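Local coordinates for hypothetical protein Atu0741 (Agrobacterium tumefaciens str. C58, PDB 1ZHV) that is of unknown function but carries two ACT-like domains, a type that in other proteins often binds small regulatory ligands such as amino acids, at residues A23-A28 and L43-L48. Sequence-based numbering, arbitrary orientation.
Sequences AIPAWA and LSIVCL
The indole of Trp27 is the one aromatic group in this contact. Pro25 CG lies over one of its faces, 3.4 Å above the plane of the Trp27 ring and offset toward the rim. Cys47 SG sits at the edge, in the ring plane, 3.7 Å from Trp27 CZ3. This is a sulfur-aromatic contact, with the sulfur 85° off the normal of the six-membered ring. Ile45 CG2 approaches the same carbon obliquely, 3.8 Å from Trp27 CZ3.

The contact is apolar packing of a loop on a beta sheet in the N-terminal ACT-like domain. Segment 23-28 belongs to the connection between strands 13-18 and 35-38. Strand 43-48 pairs antiparallel with both of those strands. Every second residue, Leu43, Ile45 and Cys47, points at the loop, which therefore lies over one face of the sheet.

Ile45 is the central residue. Its CG1 stands anti to the carbonyl carbon and chi2 is extended at 175°, which carries CD1 out to the loop. There it meets Pro25 tip to tip and also touches the methyl of Ala28. Trp27 holds chi1 at 55°, the crowded position between the backbone N and the carbonyl carbon. With that torsion and the turn of the ring about chi2, the benzo side of the indole, at CE3, CZ3 and CH2, reaches Ile45 and Cys47. Outside the two segments, Trp27 also touches Ala16, Ile52 and Pro53.

No hydrogen bond joins the segments. Within the loop, Ala28 N donates to Pro25 O at 3.2 Å and closes a turn. Arg51 takes both carbonyl oxygens as hydrogen-bond acceptors, NE to Trp27 O and NH2 to Ala28 O. At the other end of the contact, Leu43 CD2 rests 4.0 Å from Ala23 O.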
ATOM      1  N   ALA A  23       1.799 -14.476  18.391  1.00 12.21           N
ATOM      2  CA  ALA A  23       0.904 -15.153  17.458  1.00 11.20           C
ATOM      3  C   ALA A  23       0.206 -14.080  16.630  1.00 11.84           C
ATOM      4  O   ALA A  23       0.129 -12.921  17.043  1.00 12.38           O
ATOM      5  CB  ALA A  23      -0.127 -15.979  18.220  1.00 13.75           C
ATOM      6  N   ILE A  24      -0.281 -14.455  15.455  1.00 11.79           N
ATOM      7  CA  ILE A  24      -0.991 -13.498  14.619  1.00 11.44           C
ATOM      8  C   ILE A  24      -2.256 -13.128  15.387  1.00 12.04           C
ATOM      9  O   ILE A  24      -3.037 -14.004  15.761  1.00 12.64           O
ATOM     10  CB  ILE A  24      -1.373 -14.118  13.257  1.00 10.72           C
ATOM     11  CG1 ILE A  24      -0.107 -14.511  12.492  1.00 12.75           C
ATOM     12  CG2 ILE A  24      -2.212 -13.124  12.450  1.00  9.58           C
ATOM     13  CD1 ILE A  24      -0.368 -15.175  11.142  1.00 12.61           C
ATOM     14  N   PRO A  25      -2.468 -11.827  15.644  1.00 13.14           N
ATOM     15  CA  PRO A  25      -3.654 -11.385  16.379  1.00 12.70           C
ATOM     16  C   PRO A  25      -4.949 -11.613  15.609  1.00 12.39           C
ATOM     17  O   PRO A  25      -4.955 -11.653  14.376  1.00 13.07           O
ATOM     18  CB  PRO A  25      -3.372  -9.905  16.625  1.00 13.55           C
ATOM     19  CG  PRO A  25      -2.610  -9.518  15.392  1.00 15.49           C
ATOM     20  CD  PRO A  25      -1.638 -10.673  15.251  1.00 12.39           C
ATOM     21  N   ALA A  26      -6.041 -11.760  16.354  1.00 13.26           N
ATOM     22  CA  ALA A  26      -7.351 -11.997  15.766  1.00 14.63           C
ATOM     23  C   ALA A  26      -7.838 -10.816  14.939  1.00 14.17           C
ATOM     24  O   ALA A  26      -8.675 -10.979  14.056  1.00 14.82           O
ATOM     25  CB  ALA A  26      -8.360 -12.310  16.862  1.00 16.79           C
ATOM     26  N   TRP A  27      -7.317  -9.628  15.227  1.00 12.38           N
ATOM     27  CA  TRP A  27      -7.734  -8.432  14.506  1.00 12.42           C
ATOM     28  C   TRP A  27      -6.995  -8.194  13.194  1.00 12.12           C
ATOM     29  O   TRP A  27      -7.367  -7.308  12.429  1.00 13.16           O
ATOM     30  CB  TRP A  27      -7.570  -7.190  15.392  1.00 11.25           C
ATOM     31  CG  TRP A  27      -6.191  -6.995  15.960  1.00 11.40           C
ATOM     32  CD1 TRP A  27      -5.776  -7.304  17.220  1.00 10.89           C
ATOM     33  CD2 TRP A  27      -5.054  -6.437  15.288  1.00 11.06           C
ATOM     34  NE1 TRP A  27      -4.452  -6.972  17.383  1.00 11.48           N
ATOM     35  CE2 TRP A  27      -3.983  -6.437  16.212  1.00 11.13           C
ATOM     36  CE3 TRP A  27      -4.834  -5.937  13.995  1.00 10.80           C
ATOM     37  CZ2 TRP A  27      -2.708  -5.955  15.886  1.00 11.60           C
ATOM     38  CZ3 TRP A  27      -3.568  -5.461  13.671  1.00 12.06           C
ATOM     39  CH2 TRP A  27      -2.521  -5.473  14.615  1.00 12.08           C
ATOM     40  N   ALA A  28      -5.959  -8.983  12.930  1.00 13.30           N
ATOM     41  CA  ALA A  28      -5.159  -8.801  11.723  1.00 15.55           C
ATOM     42  C   ALA A  28      -5.891  -9.087  10.422  1.00 17.42           C
ATOM     43  O   ALA A  28      -5.991  -8.218   9.551  1.00 16.18           O
ATOM     44  CB  ALA A  28      -3.898  -9.651  11.801  1.00 14.01           C
ATOM     45  N   LEU A  43       7.054  -8.684  13.720  1.00 11.10           N
ATOM     46  CA  LEU A  43       5.813  -9.218  13.172  1.00 10.74           C
ATOM     47  C   LEU A  43       5.130  -7.917  12.758  1.00 10.28           C
ATOM     48  O   LEU A  43       4.645  -7.150  13.596  1.00 13.32           O
ATOM     49  CB  LEU A  43       4.967  -9.952  14.212  1.00 11.08           C
ATOM     50  CG  LEU A  43       3.592 -10.351  13.656  1.00 11.13           C
ATOM     51  CD1 LEU A  43       3.762 -11.275  12.461  1.00 11.25           C
ATOM     52  CD2 LEU A  43       2.763 -11.030  14.729  1.00 13.11           C
ATOM     53  N   SER A  44       5.136  -7.658  11.456  1.00  8.58           N
ATOM     54  CA  SER A  44       4.573  -6.439  10.894  1.00  7.79           C
ATOM     55  C   SER A  44       3.199  -6.712  10.307  1.00  9.61           C
ATOM     56  O   SER A  44       3.014  -7.703   9.615  1.00  8.88           O
ATOM     57  CB  SER A  44       5.524  -5.915   9.812  1.00  8.39           C
ATOM     58  OG  SER A  44       5.035  -4.739   9.201  1.00  8.47           O
ATOM     59  N   ILE A  45       2.239  -5.837  10.582  1.00  7.16           N
ATOM     60  CA  ILE A  45       0.888  -6.022  10.062  1.00  7.57           C
ATOM     61  C   ILE A  45       0.300  -4.767   9.436  1.00  6.98           C
ATOM     62  O   ILE A  45       0.173  -3.733  10.090  1.00  6.98           O
ATOM     63  CB  ILE A  45      -0.076  -6.507  11.174  1.00  7.69           C
ATOM     64  CG1 ILE A  45       0.395  -7.866  11.705  1.00 10.37           C
ATOM     65  CG2 ILE A  45      -1.509  -6.575  10.637  1.00  9.83           C
ATOM     66  CD1 ILE A  45      -0.404  -8.386  12.883  1.00 14.03           C
ATOM     67  N   VAL A  46      -0.051  -4.857   8.158  1.00  6.69           N
ATOM     68  CA  VAL A  46      -0.692  -3.744   7.474  1.00  7.66           C
ATOM     69  C   VAL A  46      -2.158  -4.126   7.340  1.00  8.22           C
ATOM     70  O   VAL A  46      -2.474  -5.208   6.851  1.00  7.75           O
ATOM     71  CB  VAL A  46      -0.129  -3.526   6.058  1.00  8.18           C
ATOM     72  CG1 VAL A  46      -0.877  -2.386   5.369  1.00  6.55           C
ATOM     73  CG2 VAL A  46       1.356  -3.228   6.134  1.00  9.02           C
ATOM     74  N   CYS A  47      -3.050  -3.254   7.793  1.00  6.28           N
ATOM     75  CA  CYS A  47      -4.481  -3.504   7.684  1.00  8.34           C
ATOM     76  C   CYS A  47      -5.226  -2.218   7.985  1.00  9.48           C
ATOM     77  O   CYS A  47      -4.615  -1.207   8.330  1.00  8.26           O
ATOM     78  CB  CYS A  47      -4.922  -4.612   8.652  1.00  9.81           C
ATOM     79  SG  CYS A  47      -4.833  -4.230  10.414  1.00  9.89           S
ATOM     80  N   LEU A  48      -6.544  -2.248   7.836  1.00 10.37           N
ATOM     81  CA  LEU A  48      -7.347  -1.066   8.108  1.00 10.97           C
ATOM     82  C   LEU A  48      -7.102  -0.614   9.542  1.00 11.98           C
ATOM     83  O   LEU A  48      -7.156  -1.414  10.476  1.00 10.25           O
ATOM     84  CB  LEU A  48      -8.828  -1.376   7.871  1.00 10.76           C
ATOM     85  CG  LEU A  48      -9.194  -1.553   6.393  1.00 12.44           C
ATOM     86  CD1 LEU A  48     -10.618  -2.062   6.254  1.00 13.06           C
ATOM     87  CD2 LEU A  48      -9.034  -0.219   5.678  1.00 13.34           C
TER